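Local structure of deoxyuridine 5'-triphosphate nucleotidohydrolase (Entamoeba histolytica, 3LQW) at residues 24-38 with 67-79. The protein probably hydrolyses dUTP to dUMP and diphosphate with the help of magnesium, supplying the thymidine nucleotide precursor and keeping uracil out of DNA. Residues are numbered along the deposited sequence; the frame is centred on the assembly and turned at random.
Sequences EVLLVKKLVEDAIVP and STGVSVQIPHQCY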
loop_
_atom_site.group_PDB
_atom_site.type_symbol
_atom_site.label_atom_id
_atom_site.label_comp_id
_atom_site.label_asym_id
_atom_site.label_seq_id
_atom_site.Cartn_x
_atom_site.Cartn_y
_atom_site.Cartn_z
ATOM N N GLU A 24 -15.285 2.165 18.143
ATOM C CA GLU A 24 -15.251 2.341 16.703
ATOM C C GLU A 24 -15.941 1.155 16.069
ATOM O O GLU A 24 -15.749 0.034 16.511
ATOM C CB GLU A 24 -13.801 2.411 16.233
ATOM C CG GLU A 24 -13.102 3.675 16.666
ATOM C CD GLU A 24 -11.664 3.690 16.263
ATOM O OE1 GLU A 24 -10.969 2.666 16.427
ATOM O OE2 GLU A 24 -11.232 4.767 15.825
ATOM N N VAL A 25 -16.707 1.409 15.011
ATOM C CA VAL A 25 -17.435 0.341 14.304
ATOM C C VAL A 25 -17.334 0.594 12.799
ATOM O O VAL A 25 -17.463 1.739 12.370
ATOM C CB VAL A 25 -18.922 0.277 14.728
ATOM C CG1 VAL A 25 -19.590 -0.951 14.141
ATOM C CG2 VAL A 25 -19.035 0.303 16.219
ATOM N N LEU A 26 -17.097 -0.462 12.038
ATOM C CA LEU A 26 -17.208 -0.434 10.577
ATOM C C LEU A 26 -18.636 -0.870 10.264
ATOM O O LEU A 26 -18.998 -2.022 10.549
ATOM C CB LEU A 26 -16.210 -1.406 9.928
ATOM C CG LEU A 26 -16.357 -1.515 8.405
ATOM C CD1 LEU A 26 -15.852 -0.202 7.716
ATOM C CD2 LEU A 26 -15.574 -2.721 7.851
ATOM N N LEU A 27 -19.430 0.012 9.675
ATOM C CA LEU A 27 -20.800 -0.350 9.274
ATOM C C LEU A 27 -20.753 -0.896 7.856
ATOM O O LEU A 27 -20.043 -0.338 6.990
ATOM C CB LEU A 27 -21.756 0.840 9.344
ATOM C CG LEU A 27 -21.877 1.529 10.674
ATOM C CD1 LEU A 27 -22.833 2.722 10.500
ATOM C CD2 LEU A 27 -22.332 0.591 11.768
ATOM N N VAL A 28 -21.515 -1.952 7.606
ATOM C CA VAL A 28 -21.552 -2.624 6.317
ATOM C C VAL A 28 -22.985 -2.758 5.847
ATOM O O VAL A 28 -23.841 -3.267 6.597
ATOM C CB VAL A 28 -20.918 -4.029 6.391
ATOM C CG1 VAL A 28 -21.019 -4.722 5.013
ATOM C CG2 VAL A 28 -19.497 -3.976 6.915
ATOM N N LYS A 29 -23.280 -2.318 4.635
ATOM C CA LYS A 29 -24.589 -2.492 3.978
ATOM C C LYS A 29 -24.450 -3.516 2.862
ATOM O O LYS A 29 -23.600 -3.348 1.976
ATOM C CB LYS A 29 -25.107 -1.165 3.424
ATOM C CG LYS A 29 -26.429 -1.308 2.655
ATOM C CD LYS A 29 -26.832 -0.034 1.985
ATOM C CE LYS A 29 -28.120 -0.218 1.184
ATOM N NZ LYS A 29 -28.548 1.045 0.542
ATOM N N LYS A 30 -25.256 -4.579 2.882
ATOM C CA LYS A 30 -25.361 -5.485 1.768
ATOM C C LYS A 30 -26.144 -4.802 0.662
ATOM O O LYS A 30 -27.300 -4.399 0.851
ATOM C CB LYS A 30 -26.049 -6.781 2.192
ATOM C CG LYS A 30 -25.345 -7.626 3.178
ATOM C CD LYS A 30 -26.114 -8.976 3.420
ATOM C CE LYS A 30 -25.513 -9.834 4.479
ATOM N NZ LYS A 30 -26.412 -10.991 4.840
ATOM N N LEU A 31 -25.575 -4.706 -0.525
ATOM C CA LEU A 31 -26.242 -4.135 -1.671
ATOM C C LEU A 31 -27.078 -5.155 -2.454
ATOM O O LEU A 31 -27.938 -4.742 -3.269
ATOM C CB LEU A 31 -25.215 -3.485 -2.606
ATOM C CG LEU A 31 -24.388 -2.394 -1.911
ATOM C CD1 LEU A 31 -23.372 -1.852 -2.922
ATOM C CD2 LEU A 31 -25.266 -1.297 -1.320
ATOM N N VAL A 32 -26.794 -6.433 -2.234
ATOM C CA VAL A 32 -27.545 -7.555 -2.789
ATOM C C VAL A 32 -27.664 -8.594 -1.698
ATOM O O VAL A 32 -26.838 -8.655 -0.780
ATOM C CB VAL A 32 -26.886 -8.169 -4.039
ATOM C CG1 VAL A 32 -27.030 -7.233 -5.205
ATOM C CG2 VAL A 32 -25.439 -8.475 -3.768
ATOM N N GLU A 33 -28.750 -9.362 -1.737
ATOM C CA GLU A 33 -29.084 -10.213 -0.604
ATOM C C GLU A 33 -28.053 -11.278 -0.265
ATOM O O GLU A 33 -27.904 -11.656 0.887
ATOM C CB GLU A 33 -30.431 -10.897 -0.853
ATOM N N ASP A 34 -27.329 -11.767 -1.270
ATOM C CA ASP A 34 -26.339 -12.797 -1.021
ATOM C C ASP A 34 -24.916 -12.258 -0.854
ATOM O O ASP A 34 -23.984 -13.054 -0.819
ATOM C CB ASP A 34 -26.366 -13.900 -2.098
ATOM C CG ASP A 34 -26.107 -13.388 -3.508
ATOM O OD1 ASP A 34 -25.740 -12.207 -3.728
ATOM O OD2 ASP A 34 -26.295 -14.209 -4.435
ATOM N N ALA A 35 -24.752 -10.946 -0.704
ATOM C CA ALA A 35 -23.414 -10.411 -0.367
ATOM C C ALA A 35 -22.952 -10.986 0.969
ATOM O O ALA A 35 -23.764 -11.253 1.867
ATOM C CB ALA A 35 -23.461 -8.910 -0.293
ATOM N N ILE A 36 -21.649 -11.141 1.147
ATOM C CA ILE A 36 -21.055 -11.616 2.379
ATOM C C ILE A 36 -20.451 -10.449 3.135
ATOM O O ILE A 36 -19.585 -9.731 2.604
ATOM C CB ILE A 36 -19.994 -12.700 2.109
ATOM C CG1 ILE A 36 -20.611 -13.895 1.379
ATOM C CG2 ILE A 36 -19.354 -13.161 3.405
ATOM C CD1 ILE A 36 -19.588 -14.900 0.858
ATOM N N VAL A 37 -20.875 -10.243 4.369
ATOM C CA VAL A 37 -20.301 -9.198 5.193
ATOM C C VAL A 37 -18.806 -9.512 5.431
ATOM O O VAL A 37 -18.456 -10.607 5.837
ATOM C CB VAL A 37 -21.044 -9.056 6.558
ATOM C CG1 VAL A 37 -20.392 -8.023 7.434
ATOM C CG2 VAL A 37 -22.504 -8.696 6.343
ATOM N N PRO A 38 -17.931 -8.531 5.181
ATOM C CA PRO A 38 -16.512 -8.726 5.460
ATOM C C PRO A 38 -16.249 -9.160 6.883
ATOM O O PRO A 38 -16.956 -8.716 7.814
ATOM C CB PRO A 38 -15.903 -7.358 5.139
ATOM C CG PRO A 38 -16.779 -6.863 4.026
ATOM C CD PRO A 38 -18.177 -7.274 4.454
ATOM N N SER A 67 -16.515 -7.035 -7.892
ATOM C CA SER A 67 -17.557 -6.479 -7.017
ATOM C C SER A 67 -17.686 -7.321 -5.741
ATOM O O SER A 67 -17.685 -8.530 -5.783
ATOM C CB SER A 67 -18.876 -6.416 -7.774
ATOM O OG SER A 67 -18.848 -5.470 -8.839
ATOM N N THR A 68 -17.751 -6.627 -4.598
ATOM C CA THR A 68 -17.931 -7.292 -3.300
ATOM C C THR A 68 -19.410 -7.384 -2.881
ATOM O O THR A 68 -19.735 -8.200 -1.999
ATOM C CB THR A 68 -17.212 -6.553 -2.202
ATOM O OG1 THR A 68 -17.799 -5.257 -1.997
ATOM C CG2 THR A 68 -15.729 -6.447 -2.463
ATOM N N GLY A 69 -20.269 -6.570 -3.467
ATOM C CA GLY A 69 -21.659 -6.570 -3.044
ATOM C C GLY A 69 -21.961 -5.793 -1.788
ATOM O O GLY A 69 -23.114 -5.845 -1.344
ATOM N N VAL A 70 -20.998 -5.073 -1.210
ATOM C CA VAL A 70 -21.220 -4.259 -0.016
ATOM C C VAL A 70 -20.744 -2.831 -0.183
ATOM O O VAL A 70 -19.821 -2.574 -0.974
ATOM C CB VAL A 70 -20.573 -4.896 1.250
ATOM C CG1 VAL A 70 -21.049 -6.342 1.409
ATOM C CG2 VAL A 70 -19.052 -4.823 1.241
ATOM N N SER A 71 -21.323 -1.940 0.601
ATOM C CA SER A 71 -20.821 -0.632 0.883
ATOM C C SER A 71 -20.508 -0.534 2.353
ATOM O O SER A 71 -21.020 -1.313 3.167
ATOM C CB SER A 71 -21.788 0.449 0.456
ATOM O OG SER A 71 -23.002 0.306 1.113
ATOM N N VAL A 72 -19.670 0.431 2.727
ATOM C CA VAL A 72 -19.247 0.602 4.100
ATOM C C VAL A 72 -19.215 2.041 4.561
ATOM O O VAL A 72 -19.110 2.983 3.749
ATOM C CB VAL A 72 -17.853 -0.034 4.362
ATOM C CG1 VAL A 72 -17.850 -1.492 3.962
ATOM C CG2 VAL A 72 -16.728 0.743 3.662
ATOM N N GLN A 73 -19.254 2.204 5.886
ATOM C CA GLN A 73 -19.004 3.471 6.567
ATOM C C GLN A 73 -17.828 3.247 7.505
ATOM O O GLN A 73 -17.951 2.574 8.523
ATOM C CB GLN A 73 -20.247 3.930 7.289
ATOM C CG GLN A 73 -20.129 5.241 7.972
ATOM C CD GLN A 73 -21.499 5.713 8.504
ATOM O OE1 GLN A 73 -22.531 5.477 7.871
ATOM N NE2 GLN A 73 -21.505 6.336 9.670
ATOM N N ILE A 74 -16.671 3.770 7.107
ATOM C CA ILE A 74 -15.406 3.657 7.842
ATOM C C ILE A 74 -15.485 4.555 9.102
ATOM O O ILE A 74 -16.022 5.645 9.014
ATOM C CB ILE A 74 -14.188 4.152 6.945
ATOM C CG1 ILE A 74 -14.015 3.447 5.565
ATOM C CG2 ILE A 74 -12.873 4.033 7.703
ATOM C CD1 ILE A 74 -13.608 1.955 5.561
ATOM N N PRO A 75 -14.889 4.135 10.237
ATOM C CA PRO A 75 -14.839 5.025 11.413
ATOM C C PRO A 75 -14.102 6.331 11.138
ATOM O O PRO A 75 -13.215 6.433 10.285
ATOM C CB PRO A 75 -14.076 4.222 12.461
ATOM C CG PRO A 75 -13.896 2.923 11.977
ATOM C CD PRO A 75 -14.406 2.787 10.563
ATOM N N HIS A 76 -14.423 7.327 11.943
ATOM C CA HIS A 76 -13.872 8.651 11.823
ATOM C C HIS A 76 -12.337 8.675 11.941
ATOM O O HIS A 76 -11.754 7.991 12.758
ATOM C CB HIS A 76 -14.502 9.557 12.879
ATOM C CG HIS A 76 -14.228 11.010 12.680
ATOM N ND1 HIS A 76 -14.354 11.638 11.458
ATOM C CD2 HIS A 76 -13.819 11.958 13.554
ATOM C CE1 HIS A 76 -14.034 12.915 11.593
ATOM N NE2 HIS A 76 -13.692 13.129 12.852
ATOM N N GLN A 77 -11.716 9.519 11.112
ATOM C CA GLN A 77 -10.270 9.724 11.105
ATOM C C GLN A 77 -9.500 8.456 10.705
ATOM O O GLN A 77 -8.343 8.275 11.058
ATOM C CB GLN A 77 -9.780 10.322 12.424
ATOM C CG GLN A 77 -10.319 11.752 12.620
ATOM C CD GLN A 77 -10.113 12.300 13.999
ATOM O OE1 GLN A 77 -9.929 11.559 14.974
ATOM N NE2 GLN A 77 -10.211 13.613 14.100
ATOM N N CYS A 78 -10.174 7.607 9.935
ATOM C CA CYS A 78 -9.575 6.418 9.346
ATOM C C CYS A 78 -9.954 6.392 7.887
ATOM O O CYS A 78 -10.876 7.078 7.435
ATOM C CB CYS A 78 -10.091 5.151 10.019
ATOM S SG CYS A 78 -9.697 5.016 11.792
ATOM N N TYR A 79 -9.279 5.526 7.132
ATOM C CA TYR A 79 -9.756 5.113 5.821
ATOM C C TYR A 79 -9.591 3.595 5.686
ATOM O O TYR A 79 -8.924 2.974 6.514
ATOM C CB TYR A 79 -9.069 5.886 4.686
ATOM C CG TYR A 79 -7.739 5.334 4.294
ATOM C CD1 TYR A 79 -6.636 5.540 5.086
ATOM C CD2 TYR A 79 -7.570 4.600 3.134
ATOM C CE1 TYR A 79 -5.390 5.048 4.749
ATOM C CE2 TYR A 79 -6.316 4.080 2.789
ATOM C CZ TYR A 79 -5.229 4.286 3.616
ATOM O OH TYR A 79 -4.010 3.802 3.242
HETATM O O HOH W 1 -12.558 6.984 15.133
HETATM O O HOH W 2 -18.402 3.751 11.071
HETATM O O HOH W 3 -19.968 -10.756 -1.311
#
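V70, S71 and L27 bury the most surface where strand 25-30 pairs antiparallel with strand 70-73. V70 lies among V28, A35 and P38. Its CB sits 3.8 Å from V28 CG1. Its two methyls part: CG1 anti to the carbonyl carbon (chi1 -53°) packs on A35 CB, while V70 CG2 lies 4.1 Å from P38 CG. S71 forms a hydrogen-bonded pair with K29: K29 N donates to S71 O at 2.9 Å, and S71 N returns a bond to K29 O. S71 OG rests against K29 CB and lies 3.7 Å from L31 CD2. The K29 amine reaches E147 of the second subunit in a salt bridge. L27 pairs in the same way with Q73, through Q73 N to L27 O at 2.9 Å and a longer return bond. L27 CD1 lies over one face of the Q73 amide, 3.8 Å from Q73 OE1, which accepts from N149 N of the second subunit. Past the strand, L31 N donates to G69 O at 2.8 Å, where the chain turns a corner. At the other end, a water bridges V25 O and Q73 O. V28 and V70 are buried on the same face; V28 also meets I142 of the second subunit. L26 and P38 pack on strand 47-51. Strand 63-73 is flanked by 25-30 and 108-115. Beyond 25-30, a strand of the second subunit adds in parallel, as strand exchange does in trimeric dUTPases.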